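Local structure of sulfur oxidation protein SOXB (Thermus thermophilus, 2WDD) at residues 20-28 / 326-335; 280-291 / 300-311. The protein probably hydrolyses sulfur-sulfur bonds of cysteine S-thiosulfonate as a dimanganese thiosulfohydrolase of the sulfur oxidation (Sox) pathway, in the 5'-nucleotidase family. All coordinates share one frame; numbering follows the deposited sequence. Where two conformers were deposited one is given.

In the fold
Both contacts belong to the metal-binding part of the chain, where two six-stranded mixed sheets pack together; they lie about 15 Å apart, centre to centre. Contact 1 lays the lead-in to strand 29-34 along strand 323-333, an outermost strand of one sheet. Contact 2, nested in sequence within the loop that contact 1 closes, pairs parallel strands 281-284 and 300-304 of the other. The sheets meet where V329 packs on V303 and L327 on W301. Segment 300-311 then leads into strand 311-320, beside 323-333, where V334 N probably hydrogen-bonds K310 O. Buried contact 2 carries H286 and H288 of the two manganese sites, while contact 1 fastens the N-terminal lead-in to the sheet rim.

Contact 1 of 2, residues 20-28 / 326-335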
# COMPACT_ATOMS: atom_id res chain seq x y z
N LEU A 20 -1.50 -13.23 19.64
CA LEU A 20 -2.77 -13.95 19.52
C LEU A 20 -3.99 -13.04 19.68
O LEU A 20 -3.86 -11.82 19.72
CB LEU A 20 -2.81 -15.16 20.46
CG LEU A 20 -3.36 -14.98 21.88
CD1 LEU A 20 -3.34 -16.32 22.61
CD2 LEU A 20 -2.57 -13.93 22.64
N TYR A 21 -5.17 -13.65 19.77
CA TYR A 21 -6.42 -12.90 19.82
C TYR A 21 -7.10 -12.71 21.17
O TYR A 21 -7.92 -11.81 21.33
CB TYR A 21 -7.40 -13.50 18.81
CG TYR A 21 -6.76 -13.85 17.49
CD1 TYR A 21 -6.15 -12.87 16.71
CD2 TYR A 21 -6.76 -15.15 17.01
CE1 TYR A 21 -5.57 -13.18 15.50
CE2 TYR A 21 -6.17 -15.48 15.80
CZ TYR A 21 -5.58 -14.48 15.05
OH TYR A 21 -5.01 -14.78 13.84
N ASP A 22 -6.78 -13.56 22.15
CA ASP A 22 -7.40 -13.47 23.47
C ASP A 22 -6.72 -12.43 24.35
O ASP A 22 -5.89 -12.77 25.20
CB ASP A 22 -7.40 -14.84 24.16
CG ASP A 22 -8.23 -14.85 25.43
OD1 ASP A 22 -9.19 -14.07 25.52
OD2 ASP A 22 -7.92 -15.65 26.34
N LEU A 23 -7.09 -11.17 24.16
CA LEU A 23 -6.52 -10.06 24.91
C LEU A 23 -7.41 -9.60 26.05
O LEU A 23 -8.62 -9.49 25.90
CB LEU A 23 -6.26 -8.88 23.98
CG LEU A 23 -5.13 -8.97 22.96
CD1 LEU A 23 -5.34 -7.92 21.87
CD2 LEU A 23 -3.79 -8.76 23.64
N PRO A 24 -6.81 -9.26 27.20
CA PRO A 24 -7.59 -8.75 28.33
C PRO A 24 -8.03 -7.32 28.04
O PRO A 24 -7.50 -6.66 27.14
CB PRO A 24 -6.58 -8.77 29.49
CG PRO A 24 -5.24 -8.74 28.84
CD PRO A 24 -5.39 -9.48 27.55
N PRO A 25 -9.02 -6.82 28.80
CA PRO A 25 -9.49 -5.45 28.57
C PRO A 25 -8.41 -4.42 28.88
O PRO A 25 -7.51 -4.68 29.68
CB PRO A 25 -10.65 -5.30 29.58
CG PRO A 25 -11.05 -6.70 29.92
CD PRO A 25 -9.79 -7.51 29.84
N TYR A 26 -8.50 -3.26 28.24
CA TYR A 26 -7.57 -2.16 28.48
C TYR A 26 -8.16 -0.85 27.99
O TYR A 26 -8.55 -0.73 26.83
CB TYR A 26 -6.23 -2.40 27.78
CG TYR A 26 -5.19 -1.32 28.08
CD1 TYR A 26 -4.23 -1.51 29.07
CD2 TYR A 26 -5.21 -0.10 27.42
CE1 TYR A 26 -3.30 -0.53 29.37
CE2 TYR A 26 -4.28 0.89 27.71
CZ TYR A 26 -3.33 0.67 28.68
OH TYR A 26 -2.39 1.64 28.96
N GLY A 27 -8.22 0.13 28.88
CA GLY A 27 -8.66 1.47 28.54
C GLY A 27 -10.14 1.75 28.37
O GLY A 27 -11.01 0.94 28.73
N ASP A 28 -10.41 2.92 27.81
CA ASP A 28 -11.75 3.44 27.61
C ASP A 28 -12.30 3.24 26.20
O ASP A 28 -13.51 3.22 26.00
CB ASP A 28 -11.75 4.94 27.91
CG ASP A 28 -11.11 5.27 29.24
OD1 ASP A 28 -11.69 4.87 30.28
OD2 ASP A 28 -10.04 5.91 29.27
N ASN A 326 -2.33 6.74 28.00
CA ASN A 326 -1.53 5.58 27.65
C ASN A 326 -2.28 4.76 26.60
O ASN A 326 -3.46 5.00 26.35
CB ASN A 326 -1.26 4.72 28.89
CG ASN A 326 0.14 4.11 28.88
OD1 ASN A 326 0.67 3.78 27.82
ND2 ASN A 326 0.74 3.95 30.06
N LEU A 327 -1.58 3.82 25.99
CA LEU A 327 -2.21 2.99 24.97
C LEU A 327 -1.57 1.63 24.87
O LEU A 327 -0.40 1.44 25.21
CB LEU A 327 -2.15 3.68 23.60
CG LEU A 327 -0.81 3.67 22.86
CD1 LEU A 327 -0.99 4.34 21.48
CD2 LEU A 327 0.26 4.38 23.67
N ARG A 328 -2.34 0.67 24.36
CA ARG A 328 -1.84 -0.66 24.11
C ARG A 328 -2.06 -0.94 22.62
O ARG A 328 -3.17 -0.78 22.12
CB ARG A 328 -2.58 -1.69 24.95
CG ARG A 328 -2.01 -3.10 24.79
CD ARG A 328 -2.80 -4.12 25.58
NE ARG A 328 -4.16 -4.27 25.06
CZ ARG A 328 -5.10 -5.02 25.63
NH1 ARG A 328 -4.83 -5.71 26.74
NH2 ARG A 328 -6.31 -5.08 25.09
N VAL A 329 -1.01 -1.33 21.93
CA VAL A 329 -1.08 -1.60 20.50
C VAL A 329 -0.77 -3.06 20.27
O VAL A 329 0.23 -3.58 20.78
CB VAL A 329 -0.06 -0.73 19.73
CG1 VAL A 329 0.01 -1.14 18.26
CG2 VAL A 329 -0.36 0.76 19.90
N ARG A 330 -1.62 -3.73 19.50
CA ARG A 330 -1.38 -5.11 19.14
C ARG A 330 -1.66 -5.31 17.67
O ARG A 330 -2.73 -4.98 17.19
CB ARG A 330 -2.26 -6.06 19.96
CG ARG A 330 -1.90 -6.10 21.44
CD ARG A 330 -0.52 -6.72 21.66
NE ARG A 330 -0.23 -6.87 23.09
CZ ARG A 330 0.41 -5.95 23.81
NH1 ARG A 330 0.83 -4.84 23.23
NH2 ARG A 330 0.64 -6.15 25.10
N VAL A 331 -0.69 -5.87 16.96
CA VAL A 331 -0.86 -6.22 15.56
C VAL A 331 -1.44 -7.62 15.57
O VAL A 331 -0.78 -8.57 15.98
CB VAL A 331 0.50 -6.20 14.83
CG1 VAL A 331 0.36 -6.83 13.42
CG2 VAL A 331 1.05 -4.77 14.75
N LEU A 332 -2.70 -7.75 15.16
CA LEU A 332 -3.36 -9.06 15.13
C LEU A 332 -3.29 -9.68 13.74
O LEU A 332 -3.90 -9.18 12.79
CB LEU A 332 -4.82 -8.94 15.57
CG LEU A 332 -5.04 -8.21 16.90
CD1 LEU A 332 -6.53 -8.07 17.17
CD2 LEU A 332 -4.34 -8.96 18.04
N PRO A 333 -2.54 -10.78 13.59
CA PRO A 333 -2.45 -11.38 12.26
C PRO A 333 -3.79 -11.93 11.75
O PRO A 333 -4.52 -12.61 12.48
CB PRO A 333 -1.44 -12.53 12.45
CG PRO A 333 -0.72 -12.21 13.75
CD PRO A 333 -1.75 -11.52 14.59
N VAL A 334 -4.14 -11.59 10.52
CA VAL A 334 -5.36 -12.12 9.90
C VAL A 334 -4.97 -13.43 9.20
O VAL A 334 -4.50 -13.43 8.06
CB VAL A 334 -5.98 -11.12 8.91
CG1 VAL A 334 -7.25 -11.71 8.29
CG2 VAL A 334 -6.31 -9.82 9.60
N LEU A 335 -5.09 -14.54 9.92
CA LEU A 335 -4.72 -15.84 9.38
C LEU A 335 -5.96 -16.67 9.16
O LEU A 335 -6.57 -17.14 10.12
CB LEU A 335 -3.75 -16.56 10.31
CG LEU A 335 -2.37 -15.90 10.50
CD1 LEU A 335 -1.67 -16.47 11.72
CD2 LEU A 335 -1.51 -16.10 9.25
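P24 O is gripped end-on by both terminal nitrogens of R328, NH1 at 2.9 Å and NH2 at 2.8 Å from that oxygen. It lies almost in the guanidinium plane; NH2 approaches nearly along the C=O axis, whereas NH1 stands above the carbonyl plane. A bend at chi3 (66°) in the otherwise extended R328 chain turns the group toward the loop, and NH2 also forms a salt bridge with D316, a second hold on its orientation. Y26 CB sits 3.6 Å from R328 CZ, over the guanidinium centre, with L23 CD2 over the opposite face. The Y26 side chain runs past R328 in the opposite sense, and R328 CB makes a CH-pi contact with its ring face. The loop 20-28 thus runs beside the edge strand 323-333 of a mixed sheet, held through side chains just before it enters strand 29-34 of that sheet. L23 crosses R330, both its methyls, CD1 and CD2, resting against R330 CG from the same side, and CD1 also meets L332 CD2 at 4.1 Å. At the other end Y21 OH donates to P333 O at 2.6 Å, with that oxygen at the ring edge and in its plane.

Contact 2 of 2, residues 280-291 / 300-311; sequences DLILSGHTHDLT and TWIVAGSAAGKA. With MN (manganese (II) ion), chain H; MN (manganese (II) ion), chain G.
H288 CG lies beside its backbone N (chi1 -64°), sending NE2 to one manganese, while H286 CG is anti to its own N (chi1 -173°) and delivers ND1 to the other. Both histidines sit on the loop after strand 281-284, which pairs in parallel with 300-304; the strands carry the loop to the dinuclear centre of a metallophosphoesterase-type fold, as in 5'-nucleotidases. D36, H38 and D132 complete the protein ligands of the H288 manganese; H163, H263 and D132 complete those of the H286 manganese. Water 1 bridges the two ions, 2.1 Å from each, and donates to H286 O, a bond that would help fix the orientation of the bridging water.

A307 CB lies over one face of the H288 imidazole, 3.8 Å from the ring centroid, so the partner segment backs a metal ligand directly. Away from the metals, main-chain bonds alternate between the strands, from W301 N to D280 O through to G305 N to S284 O. I282 and S284 share one sheet face with I302 and A304; L281 and L283 share the other with W301 and V303. On the first, I282 CG1 packs against T300 CG2 at 3.8 Å. On the second, L283 lies alongside V303, whereas L281 crosses W301 at about a right angle, CD1 against CB.

Past the loop, the chain returns beside 300-311, and D289 O receives a weak bond from S306 N. T287 OG1 donates to D289 OD2 from above the carboxylate plane. Water 2 connects H288 O with S306 OG, and water 3 connects T291 N with A304 O. T291 OG1 accepts from A304 N at 2.8 Å and 166°.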
# COMPACT_ATOMS: atom_id res chain seq x y z
N ASP A 280 -2.89 13.40 19.09
CA ASP A 280 -2.43 12.43 20.08
C ASP A 280 -2.01 11.10 19.48
O ASP A 280 -1.10 10.45 19.98
CB ASP A 280 -3.50 12.22 21.14
CG ASP A 280 -3.90 13.52 21.81
OD1 ASP A 280 -2.99 14.25 22.26
OD2 ASP A 280 -5.11 13.86 21.78
N LEU A 281 -2.68 10.70 18.41
CA LEU A 281 -2.38 9.44 17.77
C LEU A 281 -2.62 9.60 16.28
O LEU A 281 -3.57 10.28 15.88
CB LEU A 281 -3.35 8.38 18.29
CG LEU A 281 -3.37 7.01 17.60
CD1 LEU A 281 -2.03 6.30 17.82
CD2 LEU A 281 -4.53 6.14 18.12
N ILE A 282 -1.77 8.98 15.47
CA ILE A 282 -1.93 8.97 14.01
C ILE A 282 -1.98 7.51 13.61
O ILE A 282 -1.09 6.73 13.99
CB ILE A 282 -0.78 9.68 13.24
CG1 ILE A 282 -0.73 11.17 13.59
CG2 ILE A 282 -1.01 9.54 11.72
CD1 ILE A 282 0.50 11.89 13.08
N LEU A 283 -3.00 7.15 12.83
CA LEU A 283 -3.17 5.81 12.25
C LEU A 283 -2.70 6.07 10.81
O LEU A 283 -3.38 6.73 10.02
CB LEU A 283 -4.65 5.38 12.31
CG LEU A 283 -5.16 5.25 13.76
CD1 LEU A 283 -6.64 4.90 13.80
CD2 LEU A 283 -4.31 4.24 14.56
N SER A 284 -1.48 5.59 10.52
CA SER A 284 -0.80 5.87 9.26
C SER A 284 -0.94 4.82 8.17
O SER A 284 -0.37 3.73 8.27
CB SER A 284 0.71 6.08 9.51
OG SER A 284 0.98 7.21 10.31
N GLY A 285 -1.65 5.18 7.11
CA GLY A 285 -1.80 4.31 5.95
C GLY A 285 -0.83 4.73 4.87
O GLY A 285 0.13 5.46 5.13
N HIS A 286 -1.09 4.28 3.65
CA HIS A 286 -0.31 4.64 2.46
C HIS A 286 1.04 3.97 2.25
O HIS A 286 1.36 3.50 1.16
CB HIS A 286 -0.17 6.15 2.29
CG HIS A 286 0.48 6.52 0.99
ND1 HIS A 286 -0.10 6.23 -0.23
CD2 HIS A 286 1.69 7.05 0.71
CE1 HIS A 286 0.72 6.58 -1.20
NE2 HIS A 286 1.81 7.09 -0.66
N THR A 287 1.87 3.98 3.28
CA THR A 287 3.19 3.40 3.15
C THR A 287 3.24 1.88 3.41
O THR A 287 4.28 1.24 3.19
CB THR A 287 4.25 4.18 3.95
OG1 THR A 287 3.71 4.54 5.23
CG2 THR A 287 4.65 5.46 3.21
N HIS A 288 2.10 1.30 3.78
CA HIS A 288 1.97 -0.14 3.98
C HIS A 288 2.93 -0.66 5.05
O HIS A 288 3.41 -1.79 4.97
CB HIS A 288 2.21 -0.88 2.65
CG HIS A 288 1.20 -0.59 1.58
ND1 HIS A 288 1.01 -1.41 0.49
CD2 HIS A 288 0.32 0.43 1.43
CE1 HIS A 288 0.06 -0.91 -0.29
NE2 HIS A 288 -0.39 0.20 0.27
N ASP A 289 3.18 0.17 6.06
CA ASP A 289 4.10 -0.19 7.15
C ASP A 289 3.46 -1.05 8.23
O ASP A 289 2.22 -1.16 8.32
CB ASP A 289 4.64 1.09 7.78
CG ASP A 289 5.61 1.82 6.87
OD1 ASP A 289 6.58 1.17 6.43
OD2 ASP A 289 5.43 3.03 6.61
N LEU A 290 4.31 -1.63 9.08
CA LEU A 290 3.88 -2.40 10.25
C LEU A 290 4.61 -1.84 11.47
O LEU A 290 5.83 -1.65 11.43
CB LEU A 290 4.20 -3.89 10.11
CG LEU A 290 3.15 -4.71 9.35
CD1 LEU A 290 3.76 -5.97 8.77
CD2 LEU A 290 1.95 -5.03 10.25
N THR A 291 3.86 -1.56 12.54
CA THR A 291 4.45 -1.04 13.78
C THR A 291 3.90 -1.82 14.98
O THR A 291 2.90 -1.42 15.59
CB THR A 291 4.15 0.47 13.96
OG1 THR A 291 2.73 0.68 13.89
CG2 THR A 291 4.84 1.28 12.89
N THR A 300 3.20 12.70 19.87
CA THR A 300 2.23 11.87 19.16
C THR A 300 2.68 10.41 19.07
O THR A 300 3.86 10.15 18.87
CB THR A 300 2.06 12.41 17.72
OG1 THR A 300 1.67 13.79 17.77
CG2 THR A 300 1.06 11.59 16.91
N TRP A 301 1.73 9.49 19.13
CA TRP A 301 2.00 8.08 18.88
C TRP A 301 1.57 7.81 17.43
O TRP A 301 0.52 8.30 17.01
CB TRP A 301 1.16 7.18 19.78
CG TRP A 301 1.60 7.20 21.21
CD1 TRP A 301 0.95 7.77 22.26
CD2 TRP A 301 2.82 6.66 21.74
NE1 TRP A 301 1.68 7.61 23.42
CE2 TRP A 301 2.82 6.92 23.12
CE3 TRP A 301 3.89 5.97 21.18
CZ2 TRP A 301 3.88 6.53 23.96
CZ3 TRP A 301 4.93 5.57 22.01
CH2 TRP A 301 4.92 5.86 23.38
N ILE A 302 2.31 6.97 16.72
CA ILE A 302 1.98 6.62 15.33
C ILE A 302 1.89 5.11 15.19
O ILE A 302 2.78 4.37 15.65
CB ILE A 302 3.04 7.19 14.37
CG1 ILE A 302 3.07 8.72 14.47
CG2 ILE A 302 2.74 6.76 12.92
CD1 ILE A 302 4.14 9.37 13.61
N VAL A 303 0.78 4.63 14.62
CA VAL A 303 0.57 3.21 14.38
C VAL A 303 0.24 3.03 12.90
O VAL A 303 -0.69 3.66 12.40
CB VAL A 303 -0.57 2.67 15.26
CG1 VAL A 303 -0.93 1.24 14.88
CG2 VAL A 303 -0.18 2.79 16.74
N ALA A 304 0.99 2.18 12.21
CA ALA A 304 0.78 1.95 10.78
C ALA A 304 -0.34 0.96 10.49
O ALA A 304 -0.61 0.06 11.30
CB ALA A 304 2.07 1.47 10.13
N GLY A 305 -0.94 1.06 9.31
CA GLY A 305 -2.07 0.21 8.93
C GLY A 305 -1.82 -1.05 8.12
O GLY A 305 -2.77 -1.77 7.79
N SER A 306 -0.55 -1.36 7.86
CA SER A 306 -0.17 -2.53 7.07
C SER A 306 -0.85 -2.51 5.70
O SER A 306 -1.04 -1.43 5.11
CB SER A 306 -0.43 -3.84 7.84
OG SER A 306 0.18 -4.94 7.17
N ALA A 307 -1.22 -3.68 5.19
CA ALA A 307 -1.81 -3.72 3.86
C ALA A 307 -2.38 -5.07 3.49
O ALA A 307 -2.03 -6.09 4.09
CB ALA A 307 -0.76 -3.35 2.82
N ALA A 308 -3.22 -5.06 2.45
CA ALA A 308 -3.72 -6.27 1.81
C ALA A 308 -4.49 -7.23 2.72
O ALA A 308 -4.61 -8.42 2.42
CB ALA A 308 -2.55 -6.99 1.13
N GLY A 309 -4.97 -6.69 3.84
CA GLY A 309 -5.73 -7.44 4.84
C GLY A 309 -4.89 -8.30 5.76
O GLY A 309 -5.40 -9.17 6.48
N LYS A 310 -3.58 -8.08 5.76
CA LYS A 310 -2.74 -8.97 6.56
C LYS A 310 -2.87 -8.84 8.06
O LYS A 310 -2.62 -9.81 8.78
CB LYS A 310 -1.29 -8.97 6.09
CG LYS A 310 -0.48 -7.75 6.45
CD LYS A 310 0.86 -7.74 5.67
CE LYS A 310 1.80 -8.86 6.12
NZ LYS A 310 3.18 -8.76 5.49
N ALA A 311 -3.24 -7.66 8.53
CA ALA A 311 -3.31 -7.42 9.96
C ALA A 311 -4.43 -6.49 10.35
O ALA A 311 -4.80 -5.58 9.61
CB ALA A 311 -1.99 -6.84 10.45
MN MN H . -1.95 5.02 -0.91
MN MN G . -1.87 1.60 -0.60
O HOH W 1 -0.70 3.32 -0.73
O HOH W 2 2.48 -4.30 5.79
O HOH W 3 0.99 -1.80 12.32